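Local coordinates for protein Ufm1-specific protease (Caenorhabditis elegans, PDB 5EJJ) that is a thiol protease that cleaves at the C-terminal glycine of the ubiquitin-like modifier Ufm1, releasing it from its target proteins, at residues K353-E358 against P378-H383; T403-F408 against K416-H421; Y384-I389 against A397-Q402. One frame throughout, in Å; residues are numbered along the deposited sequence.

Contact 1: residues K353-E358 against P378-H383; sequences KKLIRE and PYNYHH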
loop_
_atom_site.group_PDB
_atom_site.type_symbol
_atom_site.label_atom_id
_atom_site.label_comp_id
_atom_site.label_asym_id
_atom_site.label_seq_id
_atom_site.Cartn_x
_atom_site.Cartn_y
_atom_site.Cartn_z
ATOM N N LYS A 353 3.302 -16.351 -1.883
ATOM C CA LYS A 353 2.992 -15.671 -3.143
ATOM C C LYS A 353 1.728 -16.205 -3.805
ATOM O O LYS A 353 1.069 -15.486 -4.563
ATOM C CB LYS A 353 4.182 -15.736 -4.116
ATOM C CG LYS A 353 4.765 -17.145 -4.321
ATOM C CD LYS A 353 6.296 -17.179 -4.170
ATOM C CE LYS A 353 7.008 -16.479 -5.327
ATOM N NZ LYS A 353 8.445 -16.220 -5.021
ATOM N N LYS A 354 1.387 -17.456 -3.503
ATOM C CA LYS A 354 0.249 -18.120 -4.144
ATOM C C LYS A 354 -1.089 -17.583 -3.631
ATOM O O LYS A 354 -2.067 -17.515 -4.381
ATOM C CB LYS A 354 0.318 -19.643 -3.950
ATOM C CG LYS A 354 1.599 -20.298 -4.463
ATOM C CD LYS A 354 1.650 -20.355 -5.985
ATOM C CE LYS A 354 2.969 -20.951 -6.442
ATOM N NZ LYS A 354 3.359 -22.084 -5.553
ATOM N N LEU A 355 -1.113 -17.205 -2.354
ATOM C CA LEU A 355 -2.304 -16.664 -1.707
ATOM C C LEU A 355 -2.827 -15.407 -2.407
ATOM O O LEU A 355 -2.047 -14.591 -2.902
ATOM C CB LEU A 355 -1.998 -16.337 -0.236
ATOM C CG LEU A 355 -2.112 -17.377 0.890
ATOM C CD1 LEU A 355 -2.082 -18.800 0.357
ATOM C CD2 LEU A 355 -1.006 -17.166 1.936
ATOM N N ILE A 356 -4.151 -15.266 -2.427
ATOM C CA ILE A 356 -4.831 -14.078 -2.948
ATOM C C ILE A 356 -4.873 -12.947 -1.908
ATOM O O ILE A 356 -5.124 -13.197 -0.725
ATOM C CB ILE A 356 -6.270 -14.437 -3.362
ATOM C CG1 ILE A 356 -6.236 -15.488 -4.469
ATOM C CG2 ILE A 356 -7.072 -13.201 -3.769
ATOM C CD1 ILE A 356 -7.593 -15.872 -4.963
ATOM N N ARG A 357 -4.615 -11.711 -2.349
ATOM C CA ARG A 357 -4.664 -10.541 -1.464
ATOM C C ARG A 357 -5.944 -9.762 -1.740
ATOM O O ARG A 357 -6.205 -9.381 -2.879
ATOM C CB ARG A 357 -3.423 -9.658 -1.654
ATOM C CG ARG A 357 -3.293 -8.454 -0.716
ATOM C CD ARG A 357 -2.185 -7.517 -1.219
ATOM N NE ARG A 357 -1.828 -6.397 -0.334
ATOM C CZ ARG A 357 -0.631 -6.243 0.249
ATOM N NH1 ARG A 357 0.339 -7.147 0.066
ATOM N NH2 ARG A 357 -0.393 -5.180 1.019
ATOM N N GLU A 358 -6.747 -9.563 -0.696
ATOM C CA GLU A 358 -8.012 -8.822 -0.768
ATOM C C GLU A 358 -8.961 -9.262 -1.889
ATOM O O GLU A 358 -9.085 -8.576 -2.903
ATOM C CB GLU A 358 -7.746 -7.318 -0.847
ATOM C CG GLU A 358 -7.100 -6.752 0.420
ATOM C CD GLU A 358 -7.026 -5.227 0.440
ATOM O OE1 GLU A 358 -6.113 -4.683 -0.234
ATOM O OE2 GLU A 358 -7.874 -4.585 1.128
ATOM N N PRO A 378 -5.344 -4.538 4.249
ATOM C CA PRO A 378 -5.294 -5.769 3.432
ATOM C C PRO A 378 -5.118 -7.077 4.251
ATOM O O PRO A 378 -4.683 -7.025 5.401
ATOM C CB PRO A 378 -4.051 -5.541 2.564
ATOM C CG PRO A 378 -3.140 -4.830 3.481
ATOM C CD PRO A 378 -4.033 -3.867 4.281
ATOM N N TYR A 379 -5.427 -8.218 3.635
ATOM C CA TYR A 379 -5.339 -9.541 4.263
ATOM C C TYR A 379 -5.192 -10.559 3.128
ATOM O O TYR A 379 -5.368 -10.203 1.965
ATOM C CB TYR A 379 -6.632 -9.844 5.037
ATOM C CG TYR A 379 -7.835 -9.766 4.130
ATOM C CD1 TYR A 379 -8.277 -10.879 3.435
ATOM C CD2 TYR A 379 -8.482 -8.560 3.915
ATOM C CE1 TYR A 379 -9.339 -10.801 2.573
ATOM C CE2 TYR A 379 -9.555 -8.466 3.052
ATOM C CZ TYR A 379 -9.983 -9.591 2.377
ATOM O OH TYR A 379 -11.053 -9.500 1.509
ATOM N N ASN A 380 -4.904 -11.820 3.452
ATOM C CA ASN A 380 -4.969 -12.901 2.452
ATOM C C ASN A 380 -6.149 -13.845 2.674
ATOM O O ASN A 380 -6.747 -13.869 3.746
ATOM C CB ASN A 380 -3.681 -13.728 2.400
ATOM C CG ASN A 380 -2.540 -13.001 1.718
ATOM O OD1 ASN A 380 -2.721 -12.386 0.659
ATOM N ND2 ASN A 380 -1.349 -13.061 2.327
ATOM N N TYR A 381 -6.464 -14.635 1.654
ATOM C CA TYR A 381 -7.563 -15.589 1.718
ATOM C C TYR A 381 -7.020 -16.995 1.923
ATOM O O TYR A 381 -6.505 -17.599 0.987
ATOM C CB TYR A 381 -8.356 -15.538 0.415
ATOM C CG TYR A 381 -9.575 -16.432 0.369
ATOM C CD1 TYR A 381 -10.135 -16.948 1.533
ATOM C CD2 TYR A 381 -10.167 -16.762 -0.845
ATOM C CE1 TYR A 381 -11.240 -17.769 1.490
ATOM C CE2 TYR A 381 -11.274 -17.574 -0.897
ATOM C CZ TYR A 381 -11.808 -18.077 0.271
ATOM O OH TYR A 381 -12.917 -18.894 0.221
ATOM N N HIS A 382 -7.136 -17.513 3.144
ATOM C CA HIS A 382 -6.792 -18.906 3.417
ATOM C C HIS A 382 -8.055 -19.763 3.467
ATOM O O HIS A 382 -9.139 -19.275 3.800
ATOM C CB HIS A 382 -6.040 -19.037 4.735
ATOM C CG HIS A 382 -4.841 -18.150 4.838
ATOM N ND1 HIS A 382 -3.557 -18.644 4.944
ATOM C CD2 HIS A 382 -4.730 -16.801 4.869
ATOM C CE1 HIS A 382 -2.707 -17.639 5.038
ATOM N NE2 HIS A 382 -3.392 -16.508 4.990
ATOM N N HIS A 383 -7.896 -21.044 3.150
ATOM C CA HIS A 383 -9.017 -21.972 3.000
ATOM C C HIS A 383 -8.567 -23.439 3.073
ATOM O O HIS A 383 -7.425 -23.740 3.423
ATOM C CB HIS A 383 -9.718 -21.714 1.671
ATOM C CG HIS A 383 -8.772 -21.355 0.566
ATOM N ND1 HIS A 383 -7.671 -22.120 0.261
ATOM C CD2 HIS A 383 -8.749 -20.298 -0.280
ATOM C CE1 HIS A 383 -7.003 -21.553 -0.732
ATOM N NE2 HIS A 383 -7.645 -20.455 -1.087
#
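The ring of Tyr-379 carries Glu-358 on one face: Glu-358 CA lies 4.2 Å from the ring centroid of Tyr-379, a CH-pi contact. CG of Leu-355 lies over one face of the His-382 ring, offset toward its rim, and the CD2 branch of Leu-355 comes 3.6 Å from His-382 CE1. Over the centre of the Tyr-381 ring stands CD2 of His-383, whose own ring has CE2 of Tyr-381 in plane at its edge. These groups flank a single antiparallel beta bridge, Arg-357 with Asn-380, a non-hydrogen-bonded pair that joins the chain before strand 371-374 to the loop leading into the helix of the papain-like protease domain. Both tyrosine hydroxyls bond outside the two segments, Tyr-379 OH to His-360 ND1 and Tyr-381 OH to the carbonyl O of Asp-520, probably catalytic.

Glu-358 is extended beyond CG and runs beside Pro-378, its CD 3.5 Å from Pro-378 CA. Arg-357, CG anti to the backbone N (chi1 -176°), lies along the same proline. Two backbone bonds frame the bridge: Tyr-381 N to Ile-356 O at 3.1 Å, in the carbonyl plane, and Glu-358 N to Tyr-379 O, nearly along the C=O axis with 159° at the hydrogen.

Contact 2: residues T403-F408 against K416-H421; sequences TIWSWF and KPVPSH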
loop_
_atom_site.group_PDB
_atom_site.type_symbol
_atom_site.label_atom_id
_atom_site.label_comp_id
_atom_site.label_asym_id
_atom_site.label_seq_id
_atom_site.Cartn_x
_atom_site.Cartn_y
_atom_site.Cartn_z
ATOM N N THR A 403 -6.362 -16.282 8.058
ATOM C CA THR A 403 -6.773 -15.004 7.507
ATOM C C THR A 403 -6.533 -13.883 8.517
ATOM O O THR A 403 -5.809 -12.950 8.232
ATOM C CB THR A 403 -8.232 -15.012 7.068
ATOM O OG1 THR A 403 -8.393 -15.912 5.963
ATOM C CG2 THR A 403 -8.655 -13.614 6.652
ATOM N N ILE A 404 -7.091 -13.985 9.711
ATOM C CA ILE A 404 -6.845 -12.957 10.718
ATOM C C ILE A 404 -5.352 -12.727 10.918
ATOM O O ILE A 404 -4.912 -11.609 11.186
ATOM C CB ILE A 404 -7.517 -13.304 12.068
ATOM C CG1 ILE A 404 -9.030 -13.374 11.894
ATOM C CG2 ILE A 404 -7.193 -12.276 13.148
ATOM C CD1 ILE A 404 -9.730 -13.830 13.119
ATOM N N TRP A 405 -4.559 -13.778 10.762
ATOM C CA TRP A 405 -3.126 -13.640 10.992
ATOM C C TRP A 405 -2.527 -12.827 9.869
ATOM O O TRP A 405 -1.817 -11.846 10.110
ATOM C CB TRP A 405 -2.423 -14.997 11.089
ATOM C CG TRP A 405 -0.990 -14.887 11.552
ATOM C CD1 TRP A 405 0.067 -14.444 10.822
ATOM C CD2 TRP A 405 -0.469 -15.221 12.847
ATOM N NE1 TRP A 405 1.213 -14.480 11.574
ATOM C CE2 TRP A 405 0.911 -14.953 12.824
ATOM C CE3 TRP A 405 -1.034 -15.731 14.019
ATOM C CZ2 TRP A 405 1.738 -15.171 13.923
ATOM C CZ3 TRP A 405 -0.207 -15.952 15.112
ATOM C CH2 TRP A 405 1.163 -15.676 15.053
ATOM N N SER A 406 -2.831 -13.233 8.642
ATOM C CA SER A 406 -2.284 -12.571 7.473
ATOM C C SER A 406 -2.565 -11.071 7.517
ATOM O O SER A 406 -1.732 -10.263 7.100
ATOM C CB SER A 406 -2.836 -13.195 6.197
ATOM O OG SER A 406 -4.119 -12.684 5.892
ATOM N N TRP A 407 -3.722 -10.689 8.045
ATOM C CA TRP A 407 -4.029 -9.270 8.162
ATOM C C TRP A 407 -3.005 -8.588 9.046
ATOM O O TRP A 407 -2.629 -7.454 8.788
ATOM C CB TRP A 407 -5.435 -9.036 8.703
ATOM C CG TRP A 407 -5.847 -7.604 8.823
ATOM C CD1 TRP A 407 -6.696 -6.940 8.005
ATOM C CD2 TRP A 407 -5.456 -6.666 9.840
ATOM N NE1 TRP A 407 -6.855 -5.641 8.432
ATOM C CE2 TRP A 407 -6.099 -5.450 9.557
ATOM C CE3 TRP A 407 -4.620 -6.732 10.956
ATOM C CZ2 TRP A 407 -5.936 -4.318 10.346
ATOM C CZ3 TRP A 407 -4.458 -5.588 11.738
ATOM C CH2 TRP A 407 -5.115 -4.409 11.431
ATOM N N PHE A 408 -2.540 -9.272 10.083
ATOM C CA PHE A 408 -1.569 -8.660 10.992
ATOM C C PHE A 408 -0.146 -8.483 10.408
ATOM O O PHE A 408 0.597 -7.580 10.832
ATOM C CB PHE A 408 -1.562 -9.360 12.361
ATOM C CG PHE A 408 -2.651 -8.880 13.286
ATOM C CD1 PHE A 408 -3.874 -9.536 13.341
ATOM C CD2 PHE A 408 -2.457 -7.754 14.086
ATOM C CE1 PHE A 408 -4.880 -9.080 14.180
ATOM C CE2 PHE A 408 -3.461 -7.286 14.929
ATOM C CZ PHE A 408 -4.675 -7.946 14.972
ATOM N N LYS A 416 6.304 -12.286 11.794
ATOM C CA LYS A 416 6.175 -13.737 11.977
ATOM C C LYS A 416 5.152 -14.283 10.997
ATOM O O LYS A 416 4.074 -13.706 10.833
ATOM C CB LYS A 416 5.732 -14.083 13.403
ATOM C CG LYS A 416 6.259 -13.178 14.520
ATOM C CD LYS A 416 5.877 -13.760 15.894
ATOM C CE LYS A 416 6.218 -12.835 17.064
ATOM N NZ LYS A 416 7.552 -13.130 17.673
ATOM N N PRO A 417 5.472 -15.409 10.350
ATOM C CA PRO A 417 4.628 -15.965 9.279
ATOM C C PRO A 417 3.361 -16.651 9.814
ATOM O O PRO A 417 3.351 -17.115 10.959
ATOM C CB PRO A 417 5.547 -16.992 8.620
ATOM C CG PRO A 417 6.423 -17.473 9.753
ATOM C CD PRO A 417 6.603 -16.292 10.691
ATOM N N VAL A 418 2.309 -16.720 8.998
ATOM C CA VAL A 418 1.079 -17.397 9.422
ATOM C C VAL A 418 1.326 -18.872 9.766
ATOM O O VAL A 418 1.950 -19.607 8.993
ATOM C CB VAL A 418 -0.100 -17.216 8.417
ATOM C CG1 VAL A 418 -0.005 -15.861 7.756
ATOM C CG2 VAL A 418 -0.151 -18.333 7.366
ATOM N N PRO A 419 0.876 -19.287 10.966
ATOM C CA PRO A 419 1.114 -20.652 11.458
ATOM C C PRO A 419 0.336 -21.751 10.725
ATOM O O PRO A 419 -0.708 -21.515 10.113
ATOM C CB PRO A 419 0.697 -20.570 12.934
ATOM C CG PRO A 419 0.805 -19.088 13.284
ATOM C CD PRO A 419 0.370 -18.397 12.031
ATOM N N SER A 420 0.895 -22.956 10.781
ATOM C CA SER A 420 0.275 -24.162 10.243
ATOM C C SER A 420 -0.654 -24.720 11.309
ATOM O O SER A 420 -0.534 -24.356 12.485
ATOM C CB SER A 420 1.352 -25.206 9.944
ATOM O OG SER A 420 2.158 -25.426 11.095
ATOM N N HIS A 421 -1.563 -25.606 10.906
ATOM C CA HIS A 421 -2.448 -26.255 11.862
ATOM C C HIS A 421 -1.627 -26.784 13.022
ATOM O O HIS A 421 -1.873 -26.406 14.169
ATOM C CB HIS A 421 -3.213 -27.412 11.231
ATOM C CG HIS A 421 -3.944 -27.052 9.982
ATOM N ND1 HIS A 421 -3.297 -26.783 8.797
ATOM C CD2 HIS A 421 -5.268 -26.942 9.722
ATOM C CE1 HIS A 421 -4.189 -26.512 7.863
ATOM N NE2 HIS A 421 -5.395 -26.606 8.397
#
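Hydrogen bonding across this contact rests on the indole of Trp-405. Its NE1 donates to the backbone O of Lys-416 over 3.1 Å, and the bond is nearly straight, 173° at the hydrogen. The acceptor lies in the plane of the indole, at its edge, whereas seen from the carbonyl the donor stands 44° above the plane and so off the lone pairs. Fixed in this way, the ring has its pyrrole N-H edge turned to the incoming loop. CG of Trp-405 is anti to the backbone N (chi1 -170°), which carries the indole out from helix 396-409 to meet that loop.

Apolar contacts and CH-pi interactions use the same ring from above. Val-418 CA lies 3.7 Å from the centroid of the five-membered ring of Trp-405, and Pro-419 CD lies 3.5 Å from the centroid of the six-membered ring, so that two consecutive residues lie over the two rings of the indole on one face. The side chains of Pro-419 and Trp-405 cross at about a right angle. Val-418 slides past the tryptophan, touching with one branch: CG1 of Val-418 is 3.4 Å from Trp-405 CD1 and also approaches the backbone N and the CB of Ser-406. Leu-457 of helix 447-457 packs against both Trp-405 and Pro-419.

Within the helix, Ser-406 OG donates to Thr-403 O at 2.9 Å, on a lone pair of a carbonyl that also accepts Trp-407 N. The same hydroxyl is hydrogen-bonded to Asn-380 N.

Here the returning chain is clamped onto one side of the central helix of a papain-like protease fold, the helix that starts at Cys-396, the inferred catalytic cysteine.

Contact 3: residues Y384-I389 against A397-Q402; sequences YMQDGI and AYRSFQ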
loop_
_atom_site.group_PDB
_atom_site.type_symbol
_atom_site.label_atom_id
_atom_site.label_comp_id
_atom_site.label_asym_id
_atom_site.label_seq_id
_atom_site.Cartn_x
_atom_site.Cartn_y
_atom_site.Cartn_z
ATOM N N TYR A 384 -9.474 -24.348 2.729
ATOM C CA TYR A 384 -9.166 -25.780 2.692
ATOM C C TYR A 384 -8.126 -26.107 1.605
ATOM O O TYR A 384 -7.874 -25.291 0.722
ATOM C CB TYR A 384 -10.454 -26.588 2.454
ATOM C CG TYR A 384 -11.379 -26.690 3.650
ATOM C CD1 TYR A 384 -10.964 -26.283 4.910
ATOM C CD2 TYR A 384 -12.660 -27.213 3.521
ATOM C CE1 TYR A 384 -11.799 -26.384 6.014
ATOM C CE2 TYR A 384 -13.506 -27.318 4.621
ATOM C CZ TYR A 384 -13.066 -26.901 5.868
ATOM O OH TYR A 384 -13.884 -26.999 6.976
ATOM N N MET A 385 -7.522 -27.294 1.685
ATOM C CA MET A 385 -6.635 -27.821 0.630
ATOM C C MET A 385 -5.501 -26.873 0.207
ATOM O O MET A 385 -5.182 -26.768 -0.981
ATOM C CB MET A 385 -7.448 -28.234 -0.609
ATOM C CG MET A 385 -8.808 -28.883 -0.316
ATOM S SD MET A 385 -8.806 -30.193 0.937
ATOM C CE MET A 385 -10.504 -30.750 0.809
ATOM N N GLN A 386 -4.887 -26.199 1.176
ATOM C CA GLN A 386 -3.951 -25.125 0.866
ATOM C C GLN A 386 -2.481 -25.506 1.030
ATOM O O GLN A 386 -1.761 -25.657 0.038
ATOM C CB GLN A 386 -4.272 -23.866 1.681
ATOM C CG GLN A 386 -4.046 -22.569 0.907
ATOM C CD GLN A 386 -4.366 -21.328 1.716
ATOM O OE1 GLN A 386 -4.915 -20.362 1.190
ATOM N NE2 GLN A 386 -4.010 -21.342 2.998
ATOM N N ASP A 387 -2.032 -25.662 2.271
ATOM C CA ASP A 387 -0.616 -25.921 2.532
ATOM C C ASP A 387 -0.233 -27.364 2.214
ATOM O O ASP A 387 0.656 -27.932 2.856
ATOM C CB ASP A 387 -0.264 -25.596 3.986
ATOM C CG ASP A 387 -0.883 -24.295 4.457
ATOM O OD1 ASP A 387 -1.065 -23.393 3.604
ATOM O OD2 ASP A 387 -1.194 -24.180 5.672
ATOM N N GLY A 388 -0.903 -27.946 1.219
ATOM C CA GLY A 388 -0.717 -29.341 0.859
ATOM C C GLY A 388 -1.443 -30.269 1.817
ATOM O O GLY A 388 -1.275 -31.487 1.761
ATOM N N ILE A 389 -2.246 -29.682 2.703
ATOM C CA ILE A 389 -3.017 -30.442 3.686
ATOM C C ILE A 389 -4.441 -30.641 3.168
ATOM O O ILE A 389 -4.797 -30.180 2.078
ATOM C CB ILE A 389 -3.038 -29.753 5.090
ATOM C CG1 ILE A 389 -1.713 -29.036 5.374
ATOM C CG2 ILE A 389 -3.301 -30.760 6.209
ATOM C CD1 ILE A 389 -0.518 -29.966 5.609
ATOM N N ALA A 397 -12.030 -23.276 11.039
ATOM C CA ALA A 397 -11.694 -22.177 11.924
ATOM C C ALA A 397 -10.208 -21.876 11.900
ATOM O O ALA A 397 -9.803 -20.757 12.183
ATOM C CB ALA A 397 -12.153 -22.471 13.338
ATOM N N TYR A 398 -9.394 -22.875 11.579
ATOM C CA TYR A 398 -7.954 -22.661 11.452
ATOM C C TYR A 398 -7.694 -21.647 10.347
ATOM O O TYR A 398 -6.896 -20.720 10.491
ATOM C CB TYR A 398 -7.250 -23.961 11.070
ATOM C CG TYR A 398 -7.058 -24.944 12.190
ATOM C CD1 TYR A 398 -7.836 -26.084 12.269
ATOM C CD2 TYR A 398 -6.078 -24.742 13.155
ATOM C CE1 TYR A 398 -7.656 -26.992 13.286
ATOM C CE2 TYR A 398 -5.885 -25.638 14.173
ATOM C CZ TYR A 398 -6.681 -26.765 14.235
ATOM O OH TYR A 398 -6.506 -27.676 15.246
ATOM N N ARG A 399 -8.383 -21.859 9.235
ATOM C CA ARG A 399 -8.259 -21.015 8.068
ATOM C C ARG A 399 -8.621 -19.568 8.394
ATOM O O ARG A 399 -7.897 -18.646 8.004
ATOM C CB ARG A 399 -9.126 -21.568 6.930
ATOM C CG ARG A 399 -8.739 -22.985 6.523
ATOM C CD ARG A 399 -7.224 -23.135 6.563
ATOM N NE ARG A 399 -6.729 -24.271 5.792
ATOM C CZ ARG A 399 -5.477 -24.375 5.352
ATOM N NH1 ARG A 399 -4.603 -23.403 5.591
ATOM N NH2 ARG A 399 -5.103 -25.439 4.654
ATOM N N SER A 400 -9.726 -19.372 9.114
ATOM C CA SER A 400 -10.128 -18.029 9.525
ATOM C C SER A 400 -9.099 -17.435 10.456
ATOM O O SER A 400 -8.889 -16.223 10.475
ATOM C CB SER A 400 -11.482 -18.038 10.219
ATOM O OG SER A 400 -12.503 -18.093 9.254
ATOM N N PHE A 401 -8.465 -18.296 11.237
ATOM C CA PHE A 401 -7.409 -17.852 12.121
ATOM C C PHE A 401 -6.255 -17.348 11.274
ATOM O O PHE A 401 -5.655 -16.314 11.569
ATOM C CB PHE A 401 -6.931 -18.996 13.002
ATOM C CG PHE A 401 -5.701 -18.677 13.758
ATOM C CD1 PHE A 401 -5.768 -17.934 14.928
ATOM C CD2 PHE A 401 -4.476 -19.097 13.299
ATOM C CE1 PHE A 401 -4.634 -17.626 15.644
ATOM C CE2 PHE A 401 -3.330 -18.787 14.003
ATOM C CZ PHE A 401 -3.411 -18.046 15.184
ATOM N N GLN A 402 -5.960 -18.097 10.219
ATOM C CA GLN A 402 -4.883 -17.760 9.301
ATOM C C GLN A 402 -5.145 -16.439 8.567
ATOM O O GLN A 402 -4.258 -15.574 8.474
ATOM C CB GLN A 402 -4.634 -18.919 8.327
ATOM C CG GLN A 402 -3.886 -20.091 8.962
ATOM C CD GLN A 402 -3.623 -21.208 7.977
ATOM O OE1 GLN A 402 -4.385 -21.394 7.027
ATOM N NE2 GLN A 402 -2.535 -21.956 8.188
#
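The loop that precedes the cysteine helix of the papain-like fold is held here to the first turns of that helix. Segment 384-389 of this loop begins with Tyr-384, whose side chain is about 3 Å, nearest atoms, from those of Cys-396 and His-522, the inferred catalytic pair, a position consistent with the oxyanion-hole tyrosine of related Ufm1 proteases. Arg-399 carries the contact. Its CG is anti to the carbonyl carbon and passes the backbone N of Tyr-384 at 4.1 Å; a bend at chi2 (-39°) then brings the guanidinium alongside Gln-386 and up to Asp-387. Asp-387 meets the arginine tip to tip, at the edge and near the guanidinium plane, although the carboxylate is turned 76° against it. The hydrogen bond within this salt bridge is weak, Arg-399 NH1 to Asp-387 OD2 being 3.5 Å. NE of Arg-399 has a second charged partner, Asp-391. Gln-402 steadies the guanidinium: its OE1 accepts NH1 of Arg-399 at 2.5 Å through a lone pair.

An alanine in place of Arg-399 would remove both salt bridges and the bond to Gln-402 and would probably loosen the loop beside the inferred catalytic cysteine. Arg-399 NH2 lies 3.5 Å from Gln-386 CB.

Overall arrangement
The three contacts cluster around helix 396-409, their centres 10 to 11 Å apart. Contacts 2 and 3 both use this helix, at successive turns, and contact 1 lies against it from the preceding loop. Contacts 1 and 2 are tied by the hydrogen bond between Asn-380 N and Ser-406 OG, 2.7 Å; between contacts 2 and 3, Pro-419 O and Gln-402 NE2 are likewise 2.7 Å apart. Segments 378-383 and 384-389 follow one another in the loop before the helix, and both bring a tyrosine close to the active-site residues: the nearest side-chain atoms of Tyr-381 and Asp-520 are about 5 Å apart, those of Tyr-384 and of the inferred catalytic Cys-396 and His-522 about 3 Å. Contact 2 lies away from these sites.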